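Local coordinates for protein benzoylformate decarboxylase (Mycobacterium smegmatis, PDB 4Q9D) that is an enzyme of the thiamine diphosphate-dependent family, with two cofactor-binding domains flanking a central domain, and assembles as a tetramer, at residues B[426-439]-B[453-465]. Sequence-based numbering, arbitrary orientation.
Sequences RTVVATIGDGSFQY and PIVFVVLRNGEYA. With MG (magnesium ion), chain F; FMT (formic acid), chain H.
Two donors grip Asp434 OD2. Gly462 N, 2.9 Å from OD2 of Asp434, uses the syn lone pair, while Arg460 NH1, 2.8 Å from OD2, comes from the anti side in a salt bridge, 30° out of the carboxylate plane. Arg460 gets there by a bend at chi2 (84°) that curls the chain so that CD passes alongside OD2 and NH1 meets it with the edge of the guanidinium; its NH2 bonds to Leu484 O. With OD2 held, the carboxylate turns OD1 to the magnesium ion at 2.3 Å. Asn461 OD1 and Glu463 O, each 2.2 Å from the magnesium ion, complete the protein's share of the site, and formic acid O2 and a water add two further ligands. Asp434 and Asn461 fit the GDG...N motif by which thiamine diphosphate enzymes hold their metal, carried here at the C-terminal ends of neighbouring parallel strands, 428-433 and 454-460. Six ladder bonds from Val428 N–Pro453 O to Leu459 N–Ile432 O put Val428 beside Ile454 and Ile432 beside Val458, and the strand axes lie 24° apart. Formic acid O1 accepts from Ser436 N and OG, the latter at 2.7 Å. Where helix 434-439 packs on strand 454-460, Val458 CG2 sits over one face of the Phe437 ring, 3.6 Å from its centroid, a CH-pi contact; Ile489 packs against both residues. Tyr464 CE1 lies 3.5 Å from Gly435 CA, and its hydroxyl bonds to Asn26 of the second subunit.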
ATOM      1  N   ARG B 426      22.625  32.996 -17.637  1.00 30.72           N
ATOM      2  CA  ARG B 426      23.581  32.025 -18.150  1.00 28.35           C
ATOM      3  C   ARG B 426      22.853  31.162 -19.133  1.00 30.02           C
ATOM      4  O   ARG B 426      21.607  31.219 -19.248  1.00 24.06           O
ATOM      5  CB  ARG B 426      24.181  31.174 -17.026  1.00 31.76           C
ATOM      6  CG  ARG B 426      23.218  30.141 -16.459  1.00 31.90           C
ATOM      7  CD  ARG B 426      23.858  29.270 -15.383  1.00 24.92           C
ATOM      8  NE  ARG B 426      22.816  28.527 -14.694  1.00 27.03           N
ATOM      9  CZ  ARG B 426      23.022  27.684 -13.692  1.00 33.50           C
ATOM     10  NH1 ARG B 426      24.245  27.467 -13.227  1.00 24.82           N
ATOM     11  NH2 ARG B 426      21.995  27.053 -13.152  1.00 27.19           N
ATOM     12  N   THR B 427      23.635  30.379 -19.857  1.00 25.28           N
ATOM     13  CA  THR B 427      23.088  29.489 -20.848  1.00 26.87           C
ATOM     14  C   THR B 427      23.094  28.073 -20.292  1.00 23.03           C
ATOM     15  O   THR B 427      23.957  27.699 -19.490  1.00 27.25           O
ATOM     16  CB  THR B 427      23.846  29.586 -22.203  1.00 29.02           C
ATOM     17  OG1 THR B 427      23.699  30.909 -22.726  1.00 35.29           O
ATOM     18  CG2 THR B 427      23.262  28.617 -23.241  1.00 24.23           C
ATOM     19  N   VAL B 428      22.080  27.315 -20.686  1.00 28.75           N
ATOM     20  CA  VAL B 428      22.024  25.895 -20.381  1.00 22.65           C
ATOM     21  C   VAL B 428      22.380  25.132 -21.642  1.00 24.49           C
ATOM     22  O   VAL B 428      21.765  25.326 -22.706  1.00 24.15           O
ATOM     23  CB  VAL B 428      20.622  25.454 -19.896  1.00 22.94           C
ATOM     24  CG1 VAL B 428      20.587  23.908 -19.710  1.00 18.99           C
ATOM     25  CG2 VAL B 428      20.290  26.146 -18.600  1.00 22.66           C
ATOM     26  N   VAL B 429      23.388  24.281 -21.524  1.00 21.22           N
ATOM     27  CA  VAL B 429      23.799  23.420 -22.624  1.00 24.03           C
ATOM     28  C   VAL B 429      23.467  21.982 -22.229  1.00 20.94           C
ATOM     29  O   VAL B 429      23.969  21.461 -21.234  1.00 25.87           O
ATOM     30  CB  VAL B 429      25.307  23.556 -22.893  1.00 27.44           C
ATOM     31  CG1 VAL B 429      25.767  22.538 -23.983  1.00 21.15           C
ATOM     32  CG2 VAL B 429      25.630  25.011 -23.267  1.00 24.11           C
ATOM     33  N   ALA B 430      22.606  21.355 -23.010  1.00 22.22           N
ATOM     34  CA  ALA B 430      22.129  20.024 -22.705  1.00 24.28           C
ATOM     35  C   ALA B 430      22.620  19.104 -23.795  1.00 27.76           C
ATOM     36  O   ALA B 430      22.307  19.305 -24.966  1.00 28.23           O
ATOM     37  CB  ALA B 430      20.557  20.011 -22.628  1.00 20.01           C
ATOM     38  N   THR B 431      23.396  18.098 -23.420  1.00 20.40           N
ATOM     39  CA  THR B 431      23.848  17.130 -24.405  1.00 21.89           C
ATOM     40  C   THR B 431      23.040  15.851 -24.218  1.00 25.00           C
ATOM     41  O   THR B 431      23.150  15.177 -23.186  1.00 24.41           O
ATOM     42  CB  THR B 431      25.378  16.871 -24.308  1.00 24.97           C
ATOM     43  OG1 THR B 431      25.677  16.292 -23.035  1.00 26.31           O
ATOM     44  CG2 THR B 431      26.157  18.205 -24.462  1.00 19.95           C
ATOM     45  N   ILE B 432      22.228  15.523 -25.217  1.00 18.21           N
ATOM     46  CA  ILE B 432      21.214  14.475 -25.084  1.00 22.53           C
ATOM     47  C   ILE B 432      21.346  13.450 -26.213  1.00 24.84           C
ATOM     48  O   ILE B 432      21.446  13.831 -27.387  1.00 27.44           O
ATOM     49  CB  ILE B 432      19.775  15.100 -25.170  1.00 25.18           C
ATOM     50  CG1 ILE B 432      19.662  16.349 -24.293  1.00 23.03           C
ATOM     51  CG2 ILE B 432      18.687  14.087 -24.715  1.00 19.50           C
ATOM     52  CD1 ILE B 432      19.703  16.031 -22.777  1.00 18.93           C
ATOM     53  N   GLY B 433      21.340  12.158 -25.889  1.00 22.20           N
ATOM     54  CA  GLY B 433      21.327  11.137 -26.939  1.00 18.65           C
ATOM     55  C   GLY B 433      20.018  11.214 -27.747  1.00 23.86           C
ATOM     56  O   GLY B 433      19.014  11.750 -27.262  1.00 21.97           O
ATOM     57  N   ASP B 434      19.997  10.672 -28.968  1.00 19.77           N
ATOM     58  CA  ASP B 434      18.802  10.786 -29.809  1.00 20.75           C
ATOM     59  C   ASP B 434      17.629   9.974 -29.260  1.00 21.98           C
ATOM     60  O   ASP B 434      16.485  10.380 -29.410  1.00 23.89           O
ATOM     61  CB  ASP B 434      19.077  10.476 -31.317  1.00 18.57           C
ATOM     62  CG  ASP B 434      19.840   9.162 -31.548  1.00 23.27           C
ATOM     63  OD1 ASP B 434      20.363   8.560 -30.604  1.00 32.75           O
ATOM     64  OD2 ASP B 434      19.939   8.726 -32.700  1.00 29.10           O
ATOM     65  N   GLY B 435      17.905   8.822 -28.652  1.00 24.81           N
ATOM     66  CA  GLY B 435      16.846   8.043 -28.016  1.00 24.11           C
ATOM     67  C   GLY B 435      16.267   8.786 -26.810  1.00 21.29           C
ATOM     68  O   GLY B 435      15.048   8.930 -26.671  1.00 23.03           O
ATOM     69  N   SER B 436      17.152   9.253 -25.939  1.00 21.00           N
ATOM     70  CA  SER B 436      16.774  10.035 -24.775  1.00 22.16           C
ATOM     71  C   SER B 436      15.977  11.263 -25.143  1.00 21.76           C
ATOM     72  O   SER B 436      15.016  11.608 -24.457  1.00 25.68           O
ATOM     73  CB  SER B 436      18.022  10.470 -23.988  1.00 22.01           C
ATOM     74  OG  SER B 436      18.675   9.314 -23.458  1.00 29.92           O
ATOM     75  N   PHE B 437      16.377  11.923 -26.228  1.00 22.19           N
ATOM     76  CA  PHE B 437      15.688  13.127 -26.684  1.00 17.97           C
ATOM     77  C   PHE B 437      14.199  12.890 -26.980  1.00 21.95           C
ATOM     78  O   PHE B 437      13.395  13.794 -26.791  1.00 21.45           O
ATOM     79  CB  PHE B 437      16.359  13.707 -27.933  1.00 20.54           C
ATOM     80  CG  PHE B 437      16.016  15.150 -28.189  1.00 22.05           C
ATOM     81  CD1 PHE B 437      16.455  16.152 -27.317  1.00 17.47           C
ATOM     82  CD2 PHE B 437      15.280  15.514 -29.312  1.00 22.34           C
ATOM     83  CE1 PHE B 437      16.139  17.499 -27.554  1.00 19.58           C
ATOM     84  CE2 PHE B 437      14.953  16.850 -29.547  1.00 18.94           C
ATOM     85  CZ  PHE B 437      15.371  17.839 -28.662  1.00 20.53           C
ATOM     86  N   GLN B 438      13.834  11.694 -27.436  1.00 21.78           N
ATOM     87  CA  GLN B 438      12.428  11.411 -27.810  1.00 25.99           C
ATOM     88  C   GLN B 438      11.442  11.297 -26.654  1.00 23.30           C
ATOM     89  O   GLN B 438      10.255  11.602 -26.834  1.00 27.00           O
ATOM     90  CB  GLN B 438      12.319  10.113 -28.616  1.00 24.30           C
ATOM     91  CG  GLN B 438      13.312  10.020 -29.747  1.00 20.78           C
ATOM     92  CD  GLN B 438      13.239  11.200 -30.682  1.00 23.59           C
ATOM     93  OE1 GLN B 438      12.160  11.553 -31.175  1.00 24.88           O
ATOM     94  NE2 GLN B 438      14.395  11.822 -30.946  1.00 25.12           N
ATOM     95  N   TYR B 439      11.900  10.816 -25.494  1.00 21.98           N
ATOM     96  CA  TYR B 439      10.994  10.526 -24.363  1.00 24.11           C
ATOM     97  C   TYR B 439      10.129  11.702 -23.967  1.00 24.18           C
ATOM     98  O   TYR B 439       8.930  11.545 -23.744  1.00 22.83           O
ATOM     99  CB  TYR B 439      11.737  10.016 -23.100  1.00 20.69           C
ATOM    100  CG  TYR B 439      12.256   8.597 -23.216  1.00 27.91           C
ATOM    101  CD1 TYR B 439      11.643   7.542 -22.551  1.00 24.90           C
ATOM    102  CD2 TYR B 439      13.398   8.328 -23.960  1.00 29.13           C
ATOM    103  CE1 TYR B 439      12.155   6.230 -22.664  1.00 28.74           C
ATOM    104  CE2 TYR B 439      13.904   7.051 -24.079  1.00 30.31           C
ATOM    105  CZ  TYR B 439      13.278   6.010 -23.450  1.00 32.57           C
ATOM    106  OH  TYR B 439      13.835   4.759 -23.599  1.00 41.25           O
ATOM    107  N   PRO B 453      17.201  30.444 -22.915  1.00 24.65           N
ATOM    108  CA  PRO B 453      18.542  30.276 -23.495  1.00 24.92           C
ATOM    109  C   PRO B 453      19.045  28.867 -23.233  1.00 23.87           C
ATOM    110  O   PRO B 453      19.903  28.621 -22.368  1.00 25.16           O
ATOM    111  CB  PRO B 453      19.399  31.311 -22.745  1.00 24.21           C
ATOM    112  CG  PRO B 453      18.741  31.361 -21.361  1.00 32.18           C
ATOM    113  CD  PRO B 453      17.232  31.168 -21.625  1.00 25.34           C
ATOM    114  N   ILE B 454      18.520  27.935 -24.021  1.00 22.21           N
ATOM    115  CA  ILE B 454      18.932  26.559 -23.927  1.00 24.09           C
ATOM    116  C   ILE B 454      19.413  26.084 -25.288  1.00 21.61           C
ATOM    117  O   ILE B 454      18.733  26.258 -26.303  1.00 25.91           O
ATOM    118  CB  ILE B 454      17.783  25.645 -23.473  1.00 23.87           C
ATOM    119  CG1 ILE B 454      17.144  26.164 -22.173  1.00 23.19           C
ATOM    120  CG2 ILE B 454      18.299  24.206 -23.314  1.00 17.86           C
ATOM    121  CD1 ILE B 454      15.898  25.372 -21.811  1.00 22.64           C
ATOM    122  N   VAL B 455      20.586  25.471 -25.299  1.00 24.24           N
ATOM    123  CA  VAL B 455      21.100  24.861 -26.517  1.00 25.59           C
ATOM    124  C   VAL B 455      21.071  23.361 -26.312  1.00 25.22           C
ATOM    125  O   VAL B 455      21.819  22.830 -25.488  1.00 24.22           O
ATOM    126  CB  VAL B 455      22.559  25.313 -26.822  1.00 25.10           C
ATOM    127  CG1 VAL B 455      23.030  24.681 -28.118  1.00 24.59           C
ATOM    128  CG2 VAL B 455      22.643  26.849 -26.891  1.00 27.32           C
ATOM    129  N   PHE B 456      20.181  22.684 -27.026  1.00 24.42           N
ATOM    130  CA  PHE B 456      20.065  21.230 -26.935  1.00 23.12           C
ATOM    131  C   PHE B 456      20.989  20.655 -28.012  1.00 25.23           C
ATOM    132  O   PHE B 456      20.765  20.872 -29.208  1.00 25.79           O
ATOM    133  CB  PHE B 456      18.610  20.775 -27.231  1.00 19.68           C
ATOM    134  CG  PHE B 456      17.583  21.282 -26.232  1.00 21.64           C
ATOM    135  CD1 PHE B 456      17.409  20.649 -24.999  1.00 19.49           C
ATOM    136  CD2 PHE B 456      16.806  22.388 -26.522  1.00 20.03           C
ATOM    137  CE1 PHE B 456      16.451  21.109 -24.068  1.00 20.38           C
ATOM    138  CE2 PHE B 456      15.838  22.867 -25.593  1.00 23.81           C
ATOM    139  CZ  PHE B 456      15.680  22.227 -24.364  1.00 20.79           C
ATOM    140  N   VAL B 457      22.013  19.926 -27.600  1.00 21.59           N
ATOM    141  CA  VAL B 457      22.912  19.297 -28.546  1.00 23.12           C
ATOM    142  C   VAL B 457      22.591  17.818 -28.567  1.00 18.71           C
ATOM    143  O   VAL B 457      22.855  17.091 -27.608  1.00 20.85           O
ATOM    144  CB  VAL B 457      24.371  19.483 -28.143  1.00 23.77           C
ATOM    145  CG1 VAL B 457      25.296  18.713 -29.120  1.00 24.56           C
ATOM    146  CG2 VAL B 457      24.713  20.939 -28.077  1.00 16.47           C
ATOM    147  N   VAL B 458      21.999  17.374 -29.663  1.00 21.38           N
ATOM    148  CA  VAL B 458      21.494  16.012 -29.752  1.00 21.29           C
ATOM    149  C   VAL B 458      22.433  15.127 -30.565  1.00 24.70           C
ATOM    150  O   VAL B 458      22.688  15.380 -31.735  1.00 24.28           O
ATOM    151  CB  VAL B 458      20.071  16.001 -30.381  1.00 25.61           C
ATOM    152  CG1 VAL B 458      19.591  14.580 -30.595  1.00 18.23           C
ATOM    153  CG2 VAL B 458      19.085  16.786 -29.489  1.00 19.19           C
ATOM    154  N   LEU B 459      22.934  14.077 -29.934  1.00 24.41           N
ATOM    155  CA  LEU B 459      23.870  13.172 -30.590  1.00 30.63           C
ATOM    156  C   LEU B 459      23.133  12.044 -31.295  1.00 26.62           C
ATOM    157  O   LEU B 459      22.675  11.075 -30.674  1.00 28.49           O
ATOM    158  CB  LEU B 459      24.889  12.635 -29.572  1.00 26.02           C
ATOM    159  CG  LEU B 459      25.892  13.646 -28.987  1.00 33.63           C
ATOM    160  CD1 LEU B 459      25.260  14.587 -28.016  1.00 33.33           C
ATOM    161  CD2 LEU B 459      27.019  12.882 -28.284  1.00 45.21           C
ATOM    162  N   ARG B 460      23.014  12.193 -32.607  1.00 26.60           N
ATOM    163  CA  ARG B 460      22.225  11.301 -33.428  1.00 29.38           C
ATOM    164  C   ARG B 460      23.102  10.179 -34.031  1.00 31.04           C
ATOM    165  O   ARG B 460      23.740  10.361 -35.067  1.00 26.51           O
ATOM    166  CB  ARG B 460      21.516  12.119 -34.529  1.00 26.40           C
ATOM    167  CG  ARG B 460      20.789  11.271 -35.641  1.00 23.98           C
ATOM    168  CD  ARG B 460      19.402  10.850 -35.195  1.00 32.76           C
ATOM    169  NE  ARG B 460      18.669  10.121 -36.231  1.00 26.90           N
ATOM    170  CZ  ARG B 460      18.091   8.947 -36.039  1.00 33.39           C
ATOM    171  NH1 ARG B 460      18.153   8.373 -34.833  1.00 29.37           N
ATOM    172  NH2 ARG B 460      17.458   8.350 -37.051  1.00 23.57           N
ATOM    173  N   ASN B 461      23.121   9.023 -33.381  1.00 26.16           N
ATOM    174  CA  ASN B 461      23.816   7.865 -33.925  1.00 30.89           C
ATOM    175  C   ASN B 461      22.880   6.728 -34.343  1.00 36.35           C
ATOM    176  O   ASN B 461      23.349   5.652 -34.708  1.00 36.95           O
ATOM    177  CB  ASN B 461      24.892   7.347 -32.944  1.00 32.19           C
ATOM    178  CG  ASN B 461      24.315   6.953 -31.595  1.00 39.99           C
ATOM    179  OD1 ASN B 461      23.099   6.854 -31.427  1.00 31.08           O
ATOM    180  ND2 ASN B 461      25.183   6.714 -30.629  1.00 39.14           N
ATOM    181  N   GLY B 462      21.566   6.953 -34.285  1.00 30.10           N
ATOM    182  CA  GLY B 462      20.606   5.970 -34.796  1.00 24.60           C
ATOM    183  C   GLY B 462      20.329   4.779 -33.871  1.00 32.92           C
ATOM    184  O   GLY B 462      19.745   3.769 -34.291  1.00 32.34           O
ATOM    185  N   GLU B 463      20.728   4.875 -32.602  1.00 25.91           N
ATOM    186  CA  GLU B 463      20.526   3.740 -31.683  1.00 35.06           C
ATOM    187  C   GLU B 463      20.502   4.123 -30.217  1.00 35.11           C
ATOM    188  O   GLU B 463      21.033   5.164 -29.824  1.00 32.28           O
ATOM    189  CB  GLU B 463      21.633   2.689 -31.874  1.00 35.88           C
ATOM    190  CG  GLU B 463      23.014   3.273 -31.761  1.00 37.21           C
ATOM    191  CD  GLU B 463      24.116   2.259 -32.084  1.00 55.20           C
ATOM    192  OE1 GLU B 463      23.934   1.401 -32.982  1.00 42.25           O
ATOM    193  OE2 GLU B 463      25.169   2.331 -31.423  1.00 52.26           O
ATOM    194  N   TYR B 464      19.926   3.251 -29.395  1.00 29.95           N
ATOM    195  CA  TYR B 464      19.985   3.467 -27.962  1.00 40.74           C
ATOM    196  C   TYR B 464      21.349   3.089 -27.386  1.00 43.94           C
ATOM    197  O   TYR B 464      21.995   2.171 -27.867  1.00 37.71           O
ATOM    198  CB  TYR B 464      18.917   2.643 -27.258  1.00 29.95           C
ATOM    199  CG  TYR B 464      17.521   3.183 -27.391  1.00 36.99           C
ATOM    200  CD1 TYR B 464      17.165   4.401 -26.812  1.00 34.83           C
ATOM    201  CD2 TYR B 464      16.534   2.438 -28.016  1.00 32.36           C
ATOM    202  CE1 TYR B 464      15.853   4.871 -26.872  1.00 32.26           C
ATOM    203  CE2 TYR B 464      15.235   2.895 -28.086  1.00 40.01           C
ATOM    204  CZ  TYR B 464      14.898   4.113 -27.522  1.00 35.47           C
ATOM    205  OH  TYR B 464      13.604   4.565 -27.617  1.00 37.44           O
ATOM    206  N   ALA B 465      21.746   3.789 -26.326  1.00 48.83           N
ATOM    207  CA  ALA B 465      22.948   3.462 -25.574  1.00 63.78           C
ATOM    208  C   ALA B 465      22.708   2.242 -24.684  1.00 67.87           C
ATOM    209  O   ALA B 465      22.084   2.340 -23.628  1.00 61.77           O
ATOM    210  CB  ALA B 465      23.373   4.658 -24.741  1.00 58.89           C
TER
HETATM  211 MG    MG F 601      21.909   7.204 -29.557  1.00 32.01          MG
HETATM  212  C   FMT H 603      20.653   7.643 -26.335  1.00 31.96           C
HETATM  213  O1  FMT H 603      19.870   8.186 -25.564  1.00 36.69           O
HETATM  214  O2  FMT H 603      20.367   7.394 -27.499  1.00 34.28           O
HETATM  215  O   HOH W   1      12.973   7.046 -27.142  1.00 23.78           O
HETATM  216  O   HOH W   2      23.237   9.180 -29.157  1.00 31.72           O